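Local coordinates for uncharacterized protein (PDB 2PYQ), which is of unknown function and belongs to the DUF2853 family, forming a small all-alpha single-chain fold, at residues A13-L16 with R17-G21; A27-E30 with K31-G35. All blocks are in the same frame, centred on the assembly; numbering follows the deposited sequence.

Overall arrangement
Both contacts are local, between side chains three to five residues apart, one at the C-terminal end of helix 4-18, the other within helix 26-36, which follows it in the chain; their centres lie about 16 Å apart. In contact 1 Asp15 and Leu16 are buried while Asp14, Arg17, Asn18 and Lys19 are exposed. A shared carbonyl and a positive-phi glycine mark its helix end; separately, the Asp15 carboxylate is tied to several partners. Contact 2 stays helical throughout, with Leu28, Leu29 and Val32 buried and the Glu30-Lys34 pair toward the surface. The two meet where Leu29 of contact 2 packs against Ala13 and Leu16 of contact 1.

Contact 1 of 2, residues A13-L16 with R17-G21; sequences ADDL and RNKCG
The carbonyl oxygen Asp15 O takes two backbone bonds, one from Lys19 N at 2.9 Å and one from Cys20 N at 3.0 Å. The first is the ordinary i to i+4 bond of an alpha-helix; the second is an i to i+5 bond made as the helix 4-18 runs out. The Asp15 side chain works separately. The two side chains of Asp15 and Lys19 run alongside each other in the same direction, and the extended lysine passes its CD and CE along the carboxylate before NZ reaches Asp15 OD1 at 3.3 Å, a salt bridge whose hydrogen bond is weak. A water bridges Asp15 OD2 and Lys19 NZ, accepting from the latter. Tyr87 OH also bonds OD2 and Gln11 NE2 bonds OD1, while Lys19 NZ has a second anion in Glu91, so the buried carboxylate is held at both oxygens. With an alanine in place of Asp15, Tyr87 and Gln11 would probably lose this acceptor and Lys19 would keep just Glu91 of these two carboxylate partners. Gly21, the first residue beyond helical angles, has positive phi (65°), which glycine adopts readily at a helix C-terminus. Leu16, an apolar residue on the buried side, packs on Val98, Tyr101 and Met102 of helix 96-106. On the exposed side, Asp14 swings its carboxylate anti to the backbone N (chi1 -161°), where Asn18 ND2 meets Asp14 OD1 at 3.1 Å. This bond is almost straight and lies in the amide plane, yet it comes down on the carboxylate from above, the two planes being 62° apart.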
ATOM      1  N   ALA A  13       6.071  -5.334   6.812  1.00 20.78           N
ATOM      2  CA  ALA A  13       7.077  -4.609   7.582  1.00 20.84           C
ATOM      3  C   ALA A  13       8.488  -4.822   6.992  1.00 21.99           C
ATOM      4  O   ALA A  13       9.267  -3.868   6.847  1.00 22.48           O
ATOM      5  CB  ALA A  13       7.061  -5.005   9.039  1.00 21.53           C
ATOM      6  N   ASP A  14       8.793  -6.073   6.620  1.00 21.80           N
ATOM      7  CA  ASP A  14      10.073  -6.419   6.021  1.00 23.81           C
ATOM      8  C   ASP A  14      10.254  -5.712   4.669  1.00 22.87           C
ATOM      9  O   ASP A  14      11.320  -5.136   4.417  1.00 23.68           O
ATOM     10  CB  ASP A  14      10.207  -7.953   5.923  1.00 29.70           C
ATOM     11  CG  ASP A  14      11.663  -8.415   5.759  1.00 37.82           C
ATOM     12  OD1 ASP A  14      12.280  -8.108   4.721  1.00 40.29           O
ATOM     13  OD2 ASP A  14      12.201  -9.098   6.686  1.00 40.23           O
ATOM     14  N   ASP A  15       9.239  -5.726   3.812  1.00 21.77           N
ATOM     15  CA  ASP A  15       9.249  -5.006   2.525  1.00 20.88           C
ATOM     16  C   ASP A  15       9.493  -3.510   2.734  1.00 21.93           C
ATOM     17  O   ASP A  15      10.320  -2.908   2.050  1.00 21.36           O
ATOM     18  CB  ASP A  15       7.949  -5.178   1.728  1.00 20.58           C
ATOM     19  CG  ASP A  15       7.824  -6.518   1.023  1.00 28.23           C
ATOM     20  OD1 ASP A  15       8.692  -7.413   1.224  1.00 31.70           O
ATOM     21  OD2 ASP A  15       6.844  -6.650   0.243  1.00 24.52           O
ATOM     22  N   LEU A  16       8.775  -2.911   3.685  1.00 21.43           N
ATOM     23  CA  LEU A  16       8.936  -1.458   3.944  1.00 19.23           C
ATOM     24  C   LEU A  16      10.384  -1.130   4.344  1.00 21.07           C
ATOM     25  O   LEU A  16      10.972  -0.229   3.774  1.00 21.39           O
ATOM     26  CB  LEU A  16       7.958  -0.966   4.977  1.00 18.92           C
ATOM     27  CG  LEU A  16       6.552  -0.808   4.403  1.00 19.27           C
ATOM     28  CD1 LEU A  16       5.541  -0.779   5.557  1.00 20.72           C
ATOM     29  CD2 LEU A  16       6.416   0.430   3.511  1.00 17.93           C
ATOM     30  N   ARG A  17      10.953  -1.903   5.266  1.00 20.35           N
ATOM     31  CA  ARG A  17      12.314  -1.652   5.717  1.00 22.42           C
ATOM     32  C   ARG A  17      13.364  -2.002   4.673  1.00 24.30           C
ATOM     33  O   ARG A  17      14.201  -1.160   4.307  1.00 23.48           O
ATOM     34  CB  ARG A  17      12.598  -2.358   7.052  1.00 21.74           C
ATOM     35  CG  ARG A  17      13.995  -2.032   7.649  1.00 36.07           C
ATOM     36  CD  ARG A  17      14.133  -2.448   9.126  1.00 41.69           C
ATOM     37  NE  ARG A  17      13.431  -1.545  10.061  1.00 43.66           N
ATOM     38  CZ  ARG A  17      13.941  -0.441  10.631  1.00 44.76           C
ATOM     39  NH1 ARG A  17      15.165  -0.011  10.362  1.00 45.50           N
ATOM     40  NH2 ARG A  17      13.175   0.273  11.487  1.00 43.34           N
ATOM     41  N   ASN A  18      13.286  -3.231   4.159  1.00 24.44           N
ATOM     42  CA  ASN A  18      14.364  -3.790   3.322  1.00 26.06           C
ATOM     43  C   ASN A  18      14.239  -3.665   1.828  1.00 26.98           C
ATOM     44  O   ASN A  18      15.227  -3.916   1.124  1.00 31.29           O
ATOM     45  CB  ASN A  18      14.581  -5.248   3.744  1.00 28.55           C
ATOM     46  CG  ASN A  18      15.050  -5.349   5.185  1.00 32.49           C
ATOM     47  OD1 ASN A  18      15.954  -4.610   5.617  1.00 34.29           O
ATOM     48  ND2 ASN A  18      14.453  -6.257   5.932  1.00 32.49           N
ATOM     49  N   LYS A  19      13.060  -3.355   1.321  1.00 24.42           N
ATOM     50  CA  LYS A  19      12.863  -3.044  -0.095  1.00 24.44           C
ATOM     51  C   LYS A  19      12.686  -1.539  -0.325  1.00 25.39           C
ATOM     52  O   LYS A  19      13.346  -0.969  -1.176  1.00 26.04           O
ATOM     53  CB  LYS A  19      11.708  -3.822  -0.718  1.00 22.47           C
ATOM     54  CG  LYS A  19      11.973  -5.297  -0.780  1.00 23.10           C
ATOM     55  CD  LYS A  19      10.782  -6.035  -1.379  1.00 26.51           C
ATOM     56  CE  LYS A  19      11.034  -7.526  -1.389  1.00 30.69           C
ATOM     57  NZ  LYS A  19       9.847  -8.338  -1.774  1.00 33.05           N
ATOM     58  N   CYS A  20      11.816  -0.902   0.446  1.00 24.34           N
ATOM     59  CA  CYS A  20      11.498   0.525   0.294  1.00 24.11           C
ATOM     60  C   CYS A  20      12.380   1.483   1.121  1.00 26.81           C
ATOM     61  O   CYS A  20      12.247   2.702   0.945  1.00 30.18           O
ATOM     62  CB  CYS A  20      10.029   0.768   0.649  1.00 22.49           C
ATOM     63  SG  CYS A  20       8.854  -0.338  -0.196  1.00 26.68           S
ATOM     64  N   GLY A  21      13.232   0.986   2.021  1.00 25.20           N
ATOM     65  CA  GLY A  21      14.116   1.822   2.828  1.00 24.08           C
ATOM     66  C   GLY A  21      13.440   2.758   3.807  1.00 28.23           C
ATOM     67  O   GLY A  21      13.932   3.877   4.029  1.00 34.18           O
TER
HETATM   68  O   HOH W   1       7.095  -8.337  -1.839  1.00 27.79           O

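Contact 2 of 2, residues A27-E30 with K31-G35; sequences ALLE and KVTKG
Thr33 grips Leu29 O twice, through OG1 at 2.8 Å and through its own backbone N at 2.9 Å, the two donors arriving from opposite faces of the carbonyl plane. With OG1 anti to the carbonyl carbon (chi1 -61°), the hydroxyl is turned back along the helix, and threonine suits this place because its proton is spent on a main-chain oxygen of the preceding turn. Four residues apart likewise, Glu30 and Lys34 form a salt bridge, OE2 to NZ at 3.2 Å, with the ammonium above the carboxylate plane. Both chains are bent in making it: the glutamate at chi2 (58°), the lysine at its last torsion, and Lys34 CG lies 3.4 Å from Glu30 OE2. Lys31, extended beyond CG, instead runs its methylenes past Ala27 O, CG coming within 3.3 Å, and its NZ pairs with the terminal carboxylate of Gly114. Leu28 and Val32 meet through branch methyls, CD1 to CG2 at 4.2 Å, a light apolar touch suited to the inward side. Behind these, regular i to i+4 bonds such as Val32 N to Leu28 O fix the spacing of the side chains, and Asp25 OD1 accepts from Leu28 N near the start of the helix. In this all-helical fold, helix 26-36 packs against two others: Leu29, Glu30 and Thr33 touch Ile9 or Tyr12 of helix 4-18, whereas Leu28, Leu29 and Val32 reach Tyr100, Tyr101 or Lys105 of helix 96-106.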
ATOM      1  N   ALA A  27       1.905   0.663  14.092  1.00 25.52           N
ATOM      2  CA  ALA A  27       0.536   1.034  14.463  1.00 24.28           C
ATOM      3  C   ALA A  27      -0.232   1.425  13.204  1.00 22.49           C
ATOM      4  O   ALA A  27      -1.323   0.941  12.998  1.00 24.94           O
ATOM      5  CB  ALA A  27       0.554   2.176  15.462  1.00 26.96           C
ATOM      6  N   LEU A  28       0.358   2.260  12.348  1.00 20.78           N
ATOM      7  CA  LEU A  28      -0.295   2.636  11.090  1.00 20.31           C
ATOM      8  C   LEU A  28      -0.455   1.439  10.162  1.00 20.75           C
ATOM      9  O   LEU A  28      -1.520   1.259   9.556  1.00 21.60           O
ATOM     10  CB  LEU A  28       0.476   3.755  10.391  1.00 20.14           C
ATOM     11  CG  LEU A  28      -0.109   4.268   9.074  1.00 20.18           C
ATOM     12  CD1 LEU A  28      -1.529   4.788   9.262  1.00 20.07           C
ATOM     13  CD2 LEU A  28       0.829   5.284   8.442  1.00 19.99           C
ATOM     14  N   LEU A  29       0.614   0.667  10.000  1.00 19.72           N
ATOM     15  CA  LEU A  29       0.580  -0.511   9.136  1.00 20.30           C
ATOM     16  C   LEU A  29      -0.556  -1.463   9.519  1.00 20.28           C
ATOM     17  O   LEU A  29      -1.244  -1.969   8.643  1.00 21.11           O
ATOM     18  CB  LEU A  29       1.934  -1.251   9.149  1.00 21.31           C
ATOM     19  CG  LEU A  29       2.065  -2.443   8.191  1.00 20.57           C
ATOM     20  CD1 LEU A  29       1.774  -2.080   6.687  1.00 19.13           C
ATOM     21  CD2 LEU A  29       3.481  -3.028   8.356  1.00 21.16           C
ATOM     22  N   GLU A  30      -0.764  -1.670  10.807  1.00 21.01           N
ATOM     23  CA  GLU A  30      -1.898  -2.505  11.271  1.00 21.81           C
ATOM     24  C   GLU A  30      -3.276  -1.916  10.866  1.00 23.45           C
ATOM     25  O   GLU A  30      -4.148  -2.666  10.404  1.00 25.88           O
ATOM     26  CB  GLU A  30      -1.822  -2.752  12.793  1.00 24.06           C
ATOM     27  CG  GLU A  30      -3.002  -3.512  13.391  1.00 29.43           C
ATOM     28  CD  GLU A  30      -3.211  -4.871  12.748  1.00 40.55           C
ATOM     29  OE1 GLU A  30      -2.286  -5.671  12.888  1.00 48.07           O
ATOM     30  OE2 GLU A  30      -4.279  -5.143  12.123  1.00 42.99           O
ATOM     31  N   LYS A  31      -3.433  -0.599  10.992  1.00 21.60           N
ATOM     32  CA  LYS A  31      -4.680   0.100  10.616  1.00 21.75           C
ATOM     33  C   LYS A  31      -4.934  -0.025   9.112  1.00 21.17           C
ATOM     34  O   LYS A  31      -6.072  -0.241   8.687  1.00 22.25           O
ATOM     35  CB  LYS A  31      -4.604   1.569  11.049  1.00 21.66           C
ATOM     36  CG  LYS A  31      -4.488   1.738  12.551  1.00 22.49           C
ATOM     37  CD  LYS A  31      -4.174   3.145  12.984  1.00 22.47           C
ATOM     38  CE  LYS A  31      -3.750   3.187  14.451  1.00 29.07           C
ATOM     39  NZ  LYS A  31      -3.332   4.538  14.886  1.00 33.45           N
ATOM     40  N   VAL A  32      -3.875   0.151   8.311  1.00 20.35           N
ATOM     41  CA  VAL A  32      -3.967   0.002   6.842  1.00 20.92           C
ATOM     42  C   VAL A  32      -4.352  -1.438   6.460  1.00 21.76           C
ATOM     43  O   VAL A  32      -5.174  -1.661   5.577  1.00 23.62           O
ATOM     44  CB  VAL A  32      -2.631   0.422   6.126  1.00 21.44           C
ATOM     45  CG1 VAL A  32      -2.699   0.118   4.637  1.00 20.73           C
ATOM     46  CG2 VAL A  32      -2.379   1.885   6.352  1.00 18.78           C
ATOM     47  N   THR A  33      -3.752  -2.399   7.151  1.00 21.40           N
ATOM     48  CA  THR A  33      -4.011  -3.811   6.906  1.00 23.18           C
ATOM     49  C   THR A  33      -5.460  -4.169   7.222  1.00 25.03           C
ATOM     50  O   THR A  33      -6.098  -4.884   6.443  1.00 28.93           O
ATOM     51  CB  THR A  33      -3.010  -4.684   7.673  1.00 23.43           C
ATOM     52  OG1 THR A  33      -1.684  -4.365   7.203  1.00 22.90           O
ATOM     53  CG2 THR A  33      -3.293  -6.168   7.453  1.00 24.10           C
ATOM     54  N   LYS A  34      -5.984  -3.655   8.339  1.00 24.46           N
ATOM     55  CA  LYS A  34      -7.398  -3.855   8.678  1.00 23.45           C
ATOM     56  C   LYS A  34      -8.295  -3.378   7.536  1.00 25.48           C
ATOM     57  O   LYS A  34      -9.218  -4.115   7.121  1.00 29.93           O
ATOM     58  CB  LYS A  34      -7.786  -3.157   9.984  1.00 23.99           C
ATOM     59  CG  LYS A  34      -7.321  -3.864  11.229  1.00 27.82           C
ATOM     60  CD  LYS A  34      -8.109  -3.383  12.443  1.00 30.27           C
ATOM     61  CE  LYS A  34      -7.793  -4.166  13.724  1.00 32.67           C
ATOM     62  NZ  LYS A  34      -6.373  -3.907  14.208  1.00 33.94           N
ATOM     63  N   GLY A  35      -8.006  -2.203   7.001  1.00 24.23           N
ATOM     64  CA  GLY A  35      -8.777  -1.630   5.903  1.00 29.77           C
ATOM     65  C   GLY A  35      -8.749  -2.390   4.610  1.00 34.32           C
ATOM     66  O   GLY A  35      -9.722  -2.341   3.853  1.00 35.92           O
TER